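Tle cognate immunity protein 4 C-terminal domain-containing protein (Pseudomonas aeruginosa PAO1, PDB 4R1D) binds the type VI secretion lipase effector Tle4 as its cognate immunity protein, probably protecting the bacterium from its own toxin. Local coordinates at residues H9-R13 against P142-C148; Y28-G32 against F159-R163; H61-M67 against S83-A89. All coordinates share one frame; numbering follows the deposited sequence.

Interaction 1. Residues H9-R13 against P142-C148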
ATOM      1  N   HIS B   9       6.708  -2.423  31.686  1.00 21.19           N
ATOM      2  CA  HIS B   9       5.461  -2.132  30.998  1.00 17.62           C
ATOM      3  C   HIS B   9       4.693  -3.424  30.727  1.00 18.28           C
ATOM      4  O   HIS B   9       5.290  -4.464  30.458  1.00 19.06           O
ATOM      5  CB  HIS B   9       5.738  -1.450  29.647  1.00 14.36           C
ATOM      6  CG  HIS B   9       6.384  -0.106  29.761  1.00 16.01           C
ATOM      7  ND1 HIS B   9       5.659   1.064  29.830  1.00 19.55           N
ATOM      8  CD2 HIS B   9       7.686   0.257  29.792  1.00 18.53           C
ATOM      9  CE1 HIS B   9       6.485   2.089  29.920  1.00 19.09           C
ATOM     10  NE2 HIS B   9       7.724   1.628  29.893  1.00 20.54           N
ATOM     11  N   CYS B  10       3.370  -3.347  30.793  1.00 16.70           N
ATOM     12  CA  CYS B  10       2.513  -4.465  30.407  1.00 17.62           C
ATOM     13  C   CYS B  10       2.007  -4.231  28.997  1.00 19.56           C
ATOM     14  O   CYS B  10       1.409  -3.193  28.722  1.00 18.45           O
ATOM     15  CB  CYS B  10       1.290  -4.549  31.295  1.00 17.54           C
ATOM     16  SG  CYS B  10       1.611  -4.776  33.044  1.00 21.16           S
ATOM     17  N   PHE B  11       2.245  -5.196  28.115  1.00 15.60           N
ATOM     18  CA  PHE B  11       1.674  -5.170  26.771  1.00 17.63           C
ATOM     19  C   PHE B  11       1.055  -6.544  26.508  1.00 12.61           C
ATOM     20  O   PHE B  11       1.748  -7.561  26.541  1.00 16.34           O
ATOM     21  CB  PHE B  11       2.744  -4.859  25.718  1.00 13.84           C
ATOM     22  CG  PHE B  11       3.414  -3.519  25.895  1.00 15.45           C
ATOM     23  CD1 PHE B  11       2.673  -2.342  25.885  1.00 19.38           C
ATOM     24  CD2 PHE B  11       4.791  -3.439  26.044  1.00 17.33           C
ATOM     25  CE1 PHE B  11       3.296  -1.104  26.042  1.00 17.12           C
ATOM     26  CE2 PHE B  11       5.427  -2.209  26.199  1.00 17.52           C
ATOM     27  CZ  PHE B  11       4.678  -1.040  26.196  1.00 14.93           C
ATOM     28  N   GLY B  12      -0.252  -6.589  26.296  1.00 14.17           N
ATOM     29  CA  GLY B  12      -0.906  -7.867  26.051  1.00 16.48           C
ATOM     30  C   GLY B  12      -0.668  -8.804  27.223  1.00 19.68           C
ATOM     31  O   GLY B  12      -0.950  -8.440  28.370  1.00 15.78           O
ATOM     32  N   ARG B  13      -0.131  -9.995  26.947  1.00 18.08           N
ATOM     33  CA  ARG B  13       0.119 -10.983  28.001  1.00 13.42           C
ATOM     34  C   ARG B  13       1.509 -10.839  28.595  1.00 14.81           C
ATOM     35  O   ARG B  13       1.882 -11.603  29.488  1.00 18.81           O
ATOM     36  CB  ARG B  13      -0.033 -12.420  27.459  1.00 16.10           C
ATOM     37  CG  ARG B  13      -1.357 -12.704  26.758  1.00 18.50           C
ATOM     38  CD  ARG B  13      -2.507 -12.988  27.727  1.00 19.54           C
ATOM     39  NE  ARG B  13      -3.816 -12.917  27.067  1.00 20.83           N
ATOM     40  CZ  ARG B  13      -4.972 -13.228  27.650  1.00 24.49           C
ATOM     41  NH1 ARG B  13      -4.984 -13.660  28.909  1.00 22.93           N
ATOM     42  NH2 ARG B  13      -6.115 -13.114  26.983  1.00 19.78           N
ATOM     43  N   PRO B 142      -1.344  -6.224  36.482  1.00 20.83           N
ATOM     44  CA  PRO B 142      -2.413  -7.066  37.042  1.00 25.79           C
ATOM     45  C   PRO B 142      -1.917  -8.455  37.417  1.00 23.48           C
ATOM     46  O   PRO B 142      -1.156  -9.062  36.670  1.00 21.72           O
ATOM     47  CB  PRO B 142      -3.420  -7.170  35.890  1.00 24.41           C
ATOM     48  CG  PRO B 142      -3.103  -6.000  34.997  1.00 23.02           C
ATOM     49  CD  PRO B 142      -1.625  -5.821  35.097  1.00 19.79           C
ATOM     50  N   SER B 143      -2.341  -8.958  38.574  1.00 25.32           N
ATOM     51  CA  SER B 143      -2.012 -10.321  38.944  1.00 24.64           C
ATOM     52  C   SER B 143      -3.059 -11.298  38.405  1.00 23.37           C
ATOM     53  O   SER B 143      -2.821 -12.501  38.353  1.00 32.17           O
ATOM     54  CB  SER B 143      -1.881 -10.454  40.467  1.00 32.72           C
ATOM     55  OG  SER B 143      -3.109 -10.163  41.103  1.00 34.38           O
ATOM     56  N   GLU B 144      -4.214 -10.777  38.002  1.00 27.02           N
ATOM     57  CA  GLU B 144      -5.240 -11.584  37.339  1.00 27.03           C
ATOM     58  C   GLU B 144      -4.829 -11.856  35.885  1.00 26.37           C
ATOM     59  O   GLU B 144      -4.172 -11.025  35.269  1.00 23.37           O
ATOM     60  CB  GLU B 144      -6.591 -10.854  37.375  1.00 32.61           C
ATOM     61  CG  GLU B 144      -7.658 -11.415  36.431  1.00 38.58           C
ATOM     62  CD  GLU B 144      -9.045 -10.782  36.617  1.00 44.59           C
ATOM     63  OE1 GLU B 144      -9.139  -9.592  36.979  1.00 37.46           O
ATOM     64  OE2 GLU B 144     -10.051 -11.486  36.396  1.00 52.75           O
ATOM     65  N   PRO B 145      -5.201 -13.026  35.343  1.00 27.59           N
ATOM     66  CA  PRO B 145      -4.924 -13.327  33.929  1.00 26.89           C
ATOM     67  C   PRO B 145      -5.653 -12.351  33.016  1.00 21.56           C
ATOM     68  O   PRO B 145      -6.764 -11.918  33.336  1.00 20.94           O
ATOM     69  CB  PRO B 145      -5.515 -14.729  33.745  1.00 27.23           C
ATOM     70  CG  PRO B 145      -5.532 -15.327  35.125  1.00 29.72           C
ATOM     71  CD  PRO B 145      -5.795 -14.176  36.053  1.00 30.95           C
ATOM     72  N   GLY B 146      -5.045 -12.008  31.885  1.00 20.94           N
ATOM     73  CA  GLY B 146      -5.716 -11.142  30.930  1.00 19.97           C
ATOM     74  C   GLY B 146      -4.772 -10.415  29.994  1.00 17.36           C
ATOM     75  O   GLY B 146      -3.556 -10.449  30.181  1.00 19.05           O
ATOM     76  N   PHE B 147      -5.358  -9.736  29.008  1.00 19.33           N
ATOM     77  CA  PHE B 147      -4.625  -9.059  27.947  1.00 19.84           C
ATOM     78  C   PHE B 147      -4.623  -7.546  28.203  1.00 14.47           C
ATOM     79  O   PHE B 147      -5.659  -6.895  28.121  1.00 18.29           O
ATOM     80  CB  PHE B 147      -5.303  -9.392  26.613  1.00 18.07           C
ATOM     81  CG  PHE B 147      -4.573  -8.873  25.403  1.00 17.96           C
ATOM     82  CD1 PHE B 147      -3.565  -9.617  24.809  1.00 20.58           C
ATOM     83  CD2 PHE B 147      -4.913  -7.654  24.850  1.00 18.41           C
ATOM     84  CE1 PHE B 147      -2.903  -9.137  23.686  1.00 18.70           C
ATOM     85  CE2 PHE B 147      -4.255  -7.176  23.738  1.00 18.87           C
ATOM     86  CZ  PHE B 147      -3.251  -7.913  23.157  1.00 15.85           C
ATOM     87  N   CYS B 148      -3.460  -6.995  28.531  1.00 17.32           N
ATOM     88  CA  CYS B 148      -3.364  -5.589  28.896  1.00 16.90           C
ATOM     89  C   CYS B 148      -3.383  -4.680  27.684  1.00 17.84           C
ATOM     90  O   CYS B 148      -2.692  -4.934  26.709  1.00 17.68           O
ATOM     91  CB  CYS B 148      -2.102  -5.318  29.708  1.00 15.92           C
ATOM     92  SG  CYS B 148      -2.178  -5.928  31.430  1.00 19.54           S
TER
HETATM   93  O   HOH W   1      -2.814 -13.679  31.179  1.00 22.95           O

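Interaction 2. Residues Y28-G32 against F159-R163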
ATOM      1  N   TYR B  28      -3.265  -2.188  19.993  1.00 13.72           N
ATOM      2  CA  TYR B  28      -3.792  -3.474  20.443  1.00 14.41           C
ATOM      3  C   TYR B  28      -4.902  -3.876  19.511  1.00 13.38           C
ATOM      4  O   TYR B  28      -5.686  -3.028  19.083  1.00 14.70           O
ATOM      5  CB  TYR B  28      -4.344  -3.355  21.862  1.00 15.10           C
ATOM      6  CG  TYR B  28      -3.304  -2.835  22.800  1.00 14.14           C
ATOM      7  CD1 TYR B  28      -2.373  -3.695  23.360  1.00 14.33           C
ATOM      8  CD2 TYR B  28      -3.226  -1.482  23.093  1.00 15.38           C
ATOM      9  CE1 TYR B  28      -1.392  -3.230  24.199  1.00 20.52           C
ATOM     10  CE2 TYR B  28      -2.243  -0.997  23.945  1.00 19.79           C
ATOM     11  CZ  TYR B  28      -1.333  -1.881  24.494  1.00 20.50           C
ATOM     12  OH  TYR B  28      -0.349  -1.429  25.340  1.00 22.17           O
ATOM     13  N   TYR B  29      -4.975  -5.166  19.201  1.00 14.75           N
ATOM     14  CA  TYR B  29      -5.899  -5.638  18.180  1.00 14.32           C
ATOM     15  C   TYR B  29      -6.586  -6.912  18.652  1.00 14.32           C
ATOM     16  O   TYR B  29      -5.928  -7.842  19.127  1.00 15.47           O
ATOM     17  CB  TYR B  29      -5.136  -5.907  16.865  1.00 15.72           C
ATOM     18  CG  TYR B  29      -4.217  -4.772  16.468  1.00 16.65           C
ATOM     19  CD1 TYR B  29      -2.940  -4.673  17.006  1.00 15.92           C
ATOM     20  CD2 TYR B  29      -4.625  -3.806  15.555  1.00 16.54           C
ATOM     21  CE1 TYR B  29      -2.092  -3.635  16.656  1.00 14.43           C
ATOM     22  CE2 TYR B  29      -3.771  -2.745  15.195  1.00 15.43           C
ATOM     23  CZ  TYR B  29      -2.517  -2.675  15.752  1.00 16.03           C
ATOM     24  OH  TYR B  29      -1.663  -1.650  15.409  1.00 15.00           O
ATOM     25  N   LEU B  30      -7.909  -6.941  18.501  1.00 16.56           N
ATOM     26  CA  LEU B  30      -8.718  -8.080  18.909  0.65 17.49           C
ATOM     27  C   LEU B  30      -9.448  -8.626  17.681  1.00 17.06           C
ATOM     28  O   LEU B  30     -10.140  -7.882  16.985  1.00 16.35           O
ATOM     29  CB  LEU B  30      -9.726  -7.624  19.965  0.65 19.03           C
ATOM     30  CG  LEU B  30     -10.567  -8.674  20.672  0.65 21.85           C
ATOM     31  CD1 LEU B  30      -9.685  -9.652  21.450  0.65 18.31           C
ATOM     32  CD2 LEU B  30     -11.554  -7.962  21.587  0.65 14.76           C
ATOM     33  N   TRP B  31      -9.292  -9.927  17.435  1.00 15.15           N
ATOM     34  CA  TRP B  31      -9.842 -10.555  16.241  1.00 17.61           C
ATOM     35  C   TRP B  31      -9.451  -9.731  15.016  1.00 17.70           C
ATOM     36  O   TRP B  31     -10.211  -9.601  14.067  1.00 18.49           O
ATOM     37  CB  TRP B  31     -11.361 -10.738  16.367  1.00 16.57           C
ATOM     38  CG  TRP B  31     -11.723 -11.636  17.529  1.00 18.44           C
ATOM     39  CD1 TRP B  31     -12.173 -11.247  18.759  1.00 21.89           C
ATOM     40  CD2 TRP B  31     -11.642 -13.064  17.566  1.00 26.61           C
ATOM     41  NE1 TRP B  31     -12.368 -12.345  19.563  1.00 19.94           N
ATOM     42  CE2 TRP B  31     -12.052 -13.475  18.853  1.00 25.13           C
ATOM     43  CE3 TRP B  31     -11.250 -14.035  16.639  1.00 24.69           C
ATOM     44  CZ2 TRP B  31     -12.091 -14.816  19.233  1.00 22.73           C
ATOM     45  CZ3 TRP B  31     -11.295 -15.366  17.015  1.00 28.50           C
ATOM     46  CH2 TRP B  31     -11.710 -15.745  18.301  1.00 21.01           C
ATOM     47  N   GLY B  32      -8.235  -9.188  15.050  1.00 17.51           N
ATOM     48  CA  GLY B  32      -7.661  -8.524  13.896  1.00 18.20           C
ATOM     49  C   GLY B  32      -7.955  -7.040  13.771  1.00 18.69           C
ATOM     50  O   GLY B  32      -7.343  -6.363  12.956  1.00 16.34           O
ATOM     51  N   PHE B 159      -8.989 -18.665  25.050  1.00 29.74           N
ATOM     52  CA  PHE B 159      -8.350 -18.271  23.804  1.00 25.16           C
ATOM     53  C   PHE B 159      -9.179 -17.267  23.009  1.00 23.80           C
ATOM     54  O   PHE B 159     -10.395 -17.396  22.897  1.00 25.70           O
ATOM     55  CB  PHE B 159      -8.028 -19.477  22.924  1.00 26.37           C
ATOM     56  CG  PHE B 159      -7.355 -19.095  21.650  1.00 20.76           C
ATOM     57  CD1 PHE B 159      -6.002 -18.804  21.643  1.00 21.60           C
ATOM     58  CD2 PHE B 159      -8.078 -18.958  20.477  1.00 33.10           C
ATOM     59  CE1 PHE B 159      -5.371 -18.410  20.479  1.00 28.72           C
ATOM     60  CE2 PHE B 159      -7.456 -18.565  19.306  1.00 30.48           C
ATOM     61  CZ  PHE B 159      -6.097 -18.293  19.307  1.00 26.63           C
ATOM     62  N   GLN B 160      -8.503 -16.260  22.461  1.00 21.51           N
ATOM     63  CA  GLN B 160      -9.095 -15.338  21.498  1.00 21.05           C
ATOM     64  C   GLN B 160      -7.951 -14.870  20.609  1.00 18.83           C
ATOM     65  O   GLN B 160      -6.791 -14.912  21.032  1.00 19.97           O
ATOM     66  CB  GLN B 160      -9.714 -14.138  22.210  1.00 23.37           C
ATOM     67  CG  GLN B 160      -8.740 -13.449  23.141  1.00 22.31           C
ATOM     68  CD  GLN B 160      -9.355 -12.293  23.906  1.00 26.29           C
ATOM     69  OE1 GLN B 160     -10.576 -12.160  23.988  1.00 25.92           O
ATOM     70  NE2 GLN B 160      -8.503 -11.441  24.466  1.00 23.56           N
ATOM     71  N   VAL B 161      -8.249 -14.443  19.384  1.00 21.30           N
ATOM     72  CA  VAL B 161      -7.202 -13.866  18.544  1.00 18.16           C
ATOM     73  C   VAL B 161      -6.869 -12.472  19.087  1.00 16.89           C
ATOM     74  O   VAL B 161      -7.749 -11.617  19.197  1.00 19.71           O
ATOM     75  CB  VAL B 161      -7.624 -13.750  17.074  1.00 18.90           C
ATOM     76  CG1 VAL B 161      -6.624 -12.907  16.297  1.00 20.33           C
ATOM     77  CG2 VAL B 161      -7.784 -15.131  16.439  1.00 25.43           C
ATOM     78  N   GLU B 162      -5.599 -12.258  19.420  1.00 16.90           N
ATOM     79  CA  GLU B 162      -5.173 -11.031  20.081  1.00 16.07           C
ATOM     80  C   GLU B 162      -3.751 -10.703  19.653  1.00 16.31           C
ATOM     81  O   GLU B 162      -2.947 -11.595  19.388  1.00 16.05           O
ATOM     82  CB  GLU B 162      -5.276 -11.169  21.622  1.00 15.34           C
ATOM     83  CG  GLU B 162      -4.447 -12.289  22.210  1.00 14.03           C
ATOM     84  CD  GLU B 162      -4.612 -12.419  23.718  1.00 16.84           C
ATOM     85  OE1 GLU B 162      -5.717 -12.122  24.223  1.00 17.90           O
ATOM     86  OE2 GLU B 162      -3.627 -12.810  24.385  1.00 18.59           O
ATOM     87  N   ARG B 163      -3.443  -9.415  19.582  1.00 15.67           N
ATOM     88  CA  ARG B 163      -2.171  -8.982  19.038  1.00 13.81           C
ATOM     89  C   ARG B 163      -1.874  -7.597  19.563  1.00 12.47           C
ATOM     90  O   ARG B 163      -2.794  -6.819  19.826  1.00 14.27           O
ATOM     91  CB  ARG B 163      -2.246  -8.967  17.492  1.00 14.40           C
ATOM     92  CG  ARG B 163      -1.095  -8.225  16.795  1.00 17.11           C
ATOM     93  CD  ARG B 163      -1.049  -8.549  15.298  1.00 16.93           C
ATOM     94  NE  ARG B 163      -2.217  -8.075  14.547  1.00 14.80           N
ATOM     95  CZ  ARG B 163      -2.289  -6.883  13.960  1.00 15.56           C
ATOM     96  NH1 ARG B 163      -1.272  -6.022  14.055  1.00 16.44           N
ATOM     97  NH2 ARG B 163      -3.369  -6.548  13.274  1.00 17.23           N
TER
HETATM   98  O   HOH W   2     -12.750 -12.496  22.349  1.00 28.07           O

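Interaction 3. Residues H61-M67 against S83-A89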
ATOM      1  N   HIS B  61     -27.532   2.435   0.756  1.00 22.31           N
ATOM      2  CA  HIS B  61     -26.967   1.312   0.028  1.00 23.17           C
ATOM      3  C   HIS B  61     -27.429   1.455  -1.417  1.00 29.13           C
ATOM      4  O   HIS B  61     -28.416   2.144  -1.685  1.00 27.51           O
ATOM      5  CB  HIS B  61     -27.486   0.015   0.642  1.00 25.48           C
ATOM      6  CG  HIS B  61     -26.883  -1.229   0.071  1.00 24.58           C
ATOM      7  ND1 HIS B  61     -25.889  -1.938   0.711  1.00 25.72           N
ATOM      8  CD2 HIS B  61     -27.165  -1.915  -1.062  1.00 22.58           C
ATOM      9  CE1 HIS B  61     -25.575  -3.000  -0.011  1.00 22.02           C
ATOM     10  NE2 HIS B  61     -26.336  -3.009  -1.092  1.00 28.08           N
ATOM     11  N   LYS B  62     -26.718   0.841  -2.358  1.00 20.55           N
ATOM     12  CA  LYS B  62     -27.096   1.004  -3.762  1.00 27.14           C
ATOM     13  C   LYS B  62     -28.395   0.270  -4.081  1.00 29.68           C
ATOM     14  O   LYS B  62     -29.088   0.617  -5.035  1.00 32.08           O
ATOM     15  CB  LYS B  62     -25.983   0.545  -4.711  1.00 32.22           C
ATOM     16  CG  LYS B  62     -24.682   1.342  -4.602  1.00 29.73           C
ATOM     17  CD  LYS B  62     -24.862   2.819  -4.925  1.00 33.02           C
ATOM     18  CE  LYS B  62     -23.522   3.547  -4.875  1.00 44.99           C
ATOM     19  NZ  LYS B  62     -23.661   5.018  -5.055  1.00 51.08           N
ATOM     20  N   SER B  63     -28.721  -0.743  -3.287  1.00 24.11           N
ATOM     21  CA  SER B  63     -29.917  -1.540  -3.552  1.00 31.33           C
ATOM     22  C   SER B  63     -30.728  -1.936  -2.315  1.00 33.81           C
ATOM     23  O   SER B  63     -31.920  -2.219  -2.429  1.00 35.50           O
ATOM     24  CB  SER B  63     -29.558  -2.791  -4.358  1.00 29.80           C
ATOM     25  OG  SER B  63     -28.755  -3.682  -3.601  1.00 30.77           O
ATOM     26  N   LYS B  64     -30.095  -1.952  -1.143  1.00 28.48           N
ATOM     27  CA  LYS B  64     -30.743  -2.464   0.065  1.00 27.49           C
ATOM     28  C   LYS B  64     -31.315  -1.401   1.007  1.00 28.71           C
ATOM     29  O   LYS B  64     -31.711  -1.720   2.132  1.00 32.11           O
ATOM     30  CB  LYS B  64     -29.786  -3.366   0.851  1.00 30.99           C
ATOM     31  CG  LYS B  64     -29.269  -4.564   0.076  1.00 27.40           C
ATOM     32  CD  LYS B  64     -28.627  -5.567   1.021  1.00 27.18           C
ATOM     33  CE  LYS B  64     -28.032  -6.744   0.264  1.00 34.71           C
ATOM     34  NZ  LYS B  64     -29.056  -7.530  -0.475  1.00 37.11           N
ATOM     35  N   GLY B  65     -31.349  -0.148   0.565  1.00 26.77           N
ATOM     36  CA  GLY B  65     -31.925   0.919   1.365  1.00 24.44           C
ATOM     37  C   GLY B  65     -30.992   1.573   2.369  1.00 26.46           C
ATOM     38  O   GLY B  65     -29.919   2.060   2.008  1.00 24.20           O
ATOM     39  N   ASN B  66     -31.398   1.597   3.635  1.00 22.35           N
ATOM     40  CA  ASN B  66     -30.656   2.357   4.643  1.00 23.92           C
ATOM     41  C   ASN B  66     -29.326   1.678   4.958  1.00 22.47           C
ATOM     42  O   ASN B  66     -29.275   0.465   5.119  1.00 22.60           O
ATOM     43  CB  ASN B  66     -31.504   2.521   5.914  1.00 24.00           C
ATOM     44  CG  ASN B  66     -31.085   3.724   6.759  1.00 26.84           C
ATOM     45  OD1 ASN B  66     -29.901   3.916   7.069  1.00 27.76           O
ATOM     46  ND2 ASN B  66     -32.065   4.539   7.145  1.00 27.57           N
ATOM     47  N   MET B  67     -28.249   2.455   5.049  1.00 23.04           N
ATOM     48  CA  MET B  67     -26.958   1.894   5.418  1.00 22.13           C
ATOM     49  C   MET B  67     -26.917   1.501   6.886  1.00 19.37           C
ATOM     50  O   MET B  67     -26.157   0.616   7.272  1.00 19.99           O
ATOM     51  CB  MET B  67     -25.811   2.865   5.091  1.00 17.96           C
ATOM     52  CG  MET B  67     -25.477   2.936   3.610  1.00 20.22           C
ATOM     53  SD  MET B  67     -24.803   1.391   3.004  1.00 21.46           S
ATOM     54  CE  MET B  67     -23.175   1.404   3.777  1.00 19.22           C
ATOM     55  N   SER B  83     -23.830  -1.433  10.536  1.00 17.58           N
ATOM     56  CA  SER B  83     -24.150  -0.876   9.227  1.00 15.11           C
ATOM     57  C   SER B  83     -23.640  -1.835   8.166  1.00 17.28           C
ATOM     58  O   SER B  83     -22.853  -2.722   8.473  1.00 15.89           O
ATOM     59  CB  SER B  83     -23.503   0.507   9.055  1.00 20.15           C
ATOM     60  OG  SER B  83     -22.083   0.426   9.146  1.00 20.57           O
ATOM     61  N   TRP B  84     -24.101  -1.684   6.927  1.00 20.82           N
ATOM     62  CA  TRP B  84     -23.485  -2.409   5.814  1.00 18.00           C
ATOM     63  C   TRP B  84     -22.024  -1.978   5.671  1.00 20.14           C
ATOM     64  O   TRP B  84     -21.698  -0.818   5.892  1.00 20.07           O
ATOM     65  CB  TRP B  84     -24.250  -2.151   4.512  1.00 20.72           C
ATOM     66  CG  TRP B  84     -25.520  -2.945   4.436  1.00 19.26           C
ATOM     67  CD1 TRP B  84     -26.796  -2.457   4.412  1.00 23.98           C
ATOM     68  CD2 TRP B  84     -25.633  -4.370   4.390  1.00 21.90           C
ATOM     69  NE1 TRP B  84     -27.699  -3.496   4.350  1.00 24.18           N
ATOM     70  CE2 TRP B  84     -27.009  -4.680   4.337  1.00 22.62           C
ATOM     71  CE3 TRP B  84     -24.707  -5.418   4.392  1.00 17.92           C
ATOM     72  CZ2 TRP B  84     -27.474  -5.989   4.279  1.00 23.98           C
ATOM     73  CZ3 TRP B  84     -25.173  -6.717   4.331  1.00 25.06           C
ATOM     74  CH2 TRP B  84     -26.544  -6.991   4.276  1.00 26.24           C
ATOM     75  N   SER B  85     -21.147  -2.903   5.290  1.00 18.85           N
ATOM     76  CA  SER B  85     -19.720  -2.582   5.209  1.00 17.18           C
ATOM     77  C   SER B  85     -19.356  -1.724   3.994  1.00 17.35           C
ATOM     78  O   SER B  85     -18.263  -1.154   3.933  1.00 19.88           O
ATOM     79  CB  SER B  85     -18.872  -3.850   5.242  1.00 19.68           C
ATOM     80  OG  SER B  85     -19.124  -4.639   4.106  1.00 17.59           O
ATOM     81  N   SER B  86     -20.261  -1.647   3.022  1.00 16.57           N
ATOM     82  CA  SER B  86     -20.133  -0.716   1.904  1.00 21.49           C
ATOM     83  C   SER B  86     -21.489  -0.541   1.254  1.00 23.77           C
ATOM     84  O   SER B  86     -22.445  -1.238   1.598  1.00 17.51           O
ATOM     85  CB  SER B  86     -19.150  -1.223   0.847  1.00 19.20           C
ATOM     86  OG  SER B  86     -19.806  -2.110  -0.045  1.00 20.71           O
ATOM     87  N   GLU B  87     -21.564   0.371   0.293  1.00 19.95           N
ATOM     88  CA  GLU B  87     -22.835   0.630  -0.363  1.00 22.49           C
ATOM     89  C   GLU B  87     -23.246  -0.451  -1.356  1.00 21.07           C
ATOM     90  O   GLU B  87     -24.311  -0.353  -1.970  1.00 22.64           O
ATOM     91  CB  GLU B  87     -22.840   2.025  -0.993  1.00 26.11           C
ATOM     92  CG  GLU B  87     -22.727   3.108   0.068  1.00 22.84           C
ATOM     93  CD  GLU B  87     -22.790   4.514  -0.486  1.00 28.08           C
ATOM     94  OE1 GLU B  87     -22.821   4.675  -1.727  1.00 29.75           O
ATOM     95  OE2 GLU B  87     -22.806   5.459   0.334  1.00 29.63           O
ATOM     96  N   VAL B  88     -22.411  -1.474  -1.523  1.00 19.63           N
ATOM     97  CA  VAL B  88     -22.807  -2.636  -2.325  1.00 18.56           C
ATOM     98  C   VAL B  88     -22.598  -3.962  -1.605  1.00 22.53           C
ATOM     99  O   VAL B  88     -22.777  -5.032  -2.195  1.00 24.86           O
ATOM    100  CB  VAL B  88     -22.097  -2.691  -3.693  1.00 21.04           C
ATOM    101  CG1 VAL B  88     -22.390  -1.420  -4.491  1.00 22.54           C
ATOM    102  CG2 VAL B  88     -20.594  -2.919  -3.515  1.00 21.24           C
ATOM    103  N   ALA B  89     -22.244  -3.899  -0.327  1.00 19.79           N
ATOM    104  CA  ALA B  89     -22.009  -5.110   0.458  1.00 19.35           C
ATOM    105  C   ALA B  89     -23.265  -5.974   0.549  1.00 17.07           C
ATOM    106  O   ALA B  89     -24.374  -5.456   0.597  1.00 20.46           O
ATOM    107  CB  ALA B  89     -21.521  -4.746   1.863  1.00 18.93           C
TER
HETATM  108  O   HOH W   3     -30.566  -2.861   4.380  1.00 36.61           O

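Interaction 1. Residues H9-R13 against P142-C148
Gly12 and Cys148 form a single antiparallel hydrogen-bonded pair. Gly12 N gives its hydrogen to Cys148 O at 3.0 Å, and Cys148 N returns a nearly straight bond to Gly12 O at 2.9 Å. Glycine suits this point twice over: its phi is positive (58°), and having no side chain it lets an aromatic ring settle directly on its backbone. That ring is Phe147. With CG anti to the backbone N (chi1 -174°), it swings across the chain so that Gly12 CA sits 3.5 Å from the ring centroid, a CH-pi contact over the face.

Arg13 crosses Phe147 at about a right angle. Its chain bends at chi2 (-80°), which lays the guanidinium over the Gly146-Phe147 peptide, with Gly146 C and Phe147 N against one face and NH1 3.3 Å from Gly146 CA. Residue 146 is a glycine because, at its backbone angles, a CB would jam against the preceding carbonyl oxygen. A water in the guanidinium plane accepts from both Arg13 NH1 and Gly146 N, reconciling two donors that cannot bond each other. Arg13 NE forms a salt bridge with Glu162, and NH1 also meets the carbonyl of Gly156, so the buried charge has several partners, which should restrict its rotation.

Further along, Cys10 CB packs on Cys148 SG at 3.7 Å, while Cys10 SG touches Pro142 CD at 4.0 Å. The two sulfurs, Cys10 SG and Cys148 SG, lie 4.3 Å apart, too far for a disulfide; here cysteine serves as a small apolar filler.

The contact joins the end of strand 7-11 to the start of strand 146-149. Strand 14-18 flanks the former, strand 152-155 pairs with the latter, and the Phe11 and Phe147 rings both rest against strand 23-30.

Interaction 2. Residues Y28-G32 against F159-R163
Arg163 crosses Tyr29 obliquely and stacks its end on the ring. Its CB sits near Tyr29 O, and CG reaches Tyr29 CD1 at 4.0 Å. The chain turns at CD, the bend being at chi3 (65°). Past NE, which has a long, weak ion pair to Glu104 of the lipase chain, the guanidinium lies flat on the ring: CZ is 4.0 Å from the Tyr29 ring centroid and the planes are 11° apart, a stacked cation-pi pair. NH1 covers Tyr29 CE1 at 3.6 Å, while NH2 lies over CG and CD2 and bonds Gln110 of the lipase chain. A long arginine suits this place: its flat end stacks and still offers N-H groups to the partner.

The backbones of Tyr29 and Arg163 exchange two hydrogen bonds. Trp31 N continues the pairing to Val161 O at 2.9 Å. The indole lies against Val161, its CZ3 3.6 Å from Val161 CG2, and faces the buried Val161 N, which has no hydrogen-bonding partner. A water links Trp31 NE1 to Gln160 OE1.

This antiparallel pairing of strands 23-30 and 162-169 joins the N-terminal and C-terminal family regions and places the arginine-tyrosine stack at the lipase-binding surface.

Interaction 3. Residues H61-M67 against S83-A89
Chi1 of His61 (-175°) extends the ring away from its own N, and Trp84 swings its indole beside its own N (chi1 -77°); together these torsions turn the imidazole edge toward the indole face. The edge-to-face pair, with planes 58° apart, lies where a loop leads into the hairpin of strands 68-73 and 79-84 and a type I turn, Ser86 to Ala89, follows it. An ST turn, Val88 N to Ser86 OG, braces that turn.

Glu87 O does double duty: it accepts from Lys62 N at 2.7 Å and sits above the centre of the His61 ring, whose opposite face carries Lys64 CG. Lys62 and Glu87 also form a salt bridge, NZ to OE1, 3.4 Å. Met67, curled by bends at chi2 and chi3, tucks CE 3.8 Å from Trp84 CB; its flexible thioether suits such a curved path. Met67 O receives Trp84 N, at 3.1 Å. Lys64 packs its aliphatic CD 3.5 Å from Trp84 CZ2 while the residue stays exposed, so the amine probably remains near solvent. At the indole edge, in its plane, a water accepts from Trp84 NE1 at 2.9 Å and donates to Lys64 O at 2.8 Å.

Interactions 1 and 2 are neighbours, their centres 14 Å apart, and their segments interleave along the chain. Each has one segment in the N-terminal and one in the C-terminal family region. They touch directly: Arg13 bridges to Glu162, Phe147 packs on Glu162 and Phe11 on Tyr28. Interaction 3, on strand 79-84, is nested inside the loops closed by both others, its centre 27 Å from interaction 2 and 39 Å from interaction 1. Interactions 1 and 2, the latter through strands 23-30 and 162-169, thus hold the two regions together near the centre of the fold. Interaction 2 hydrogen-bonds the lipase and interaction 3 meets it by packing and a weak hydrogen bond, consistent with an inhibitor gripping at several points.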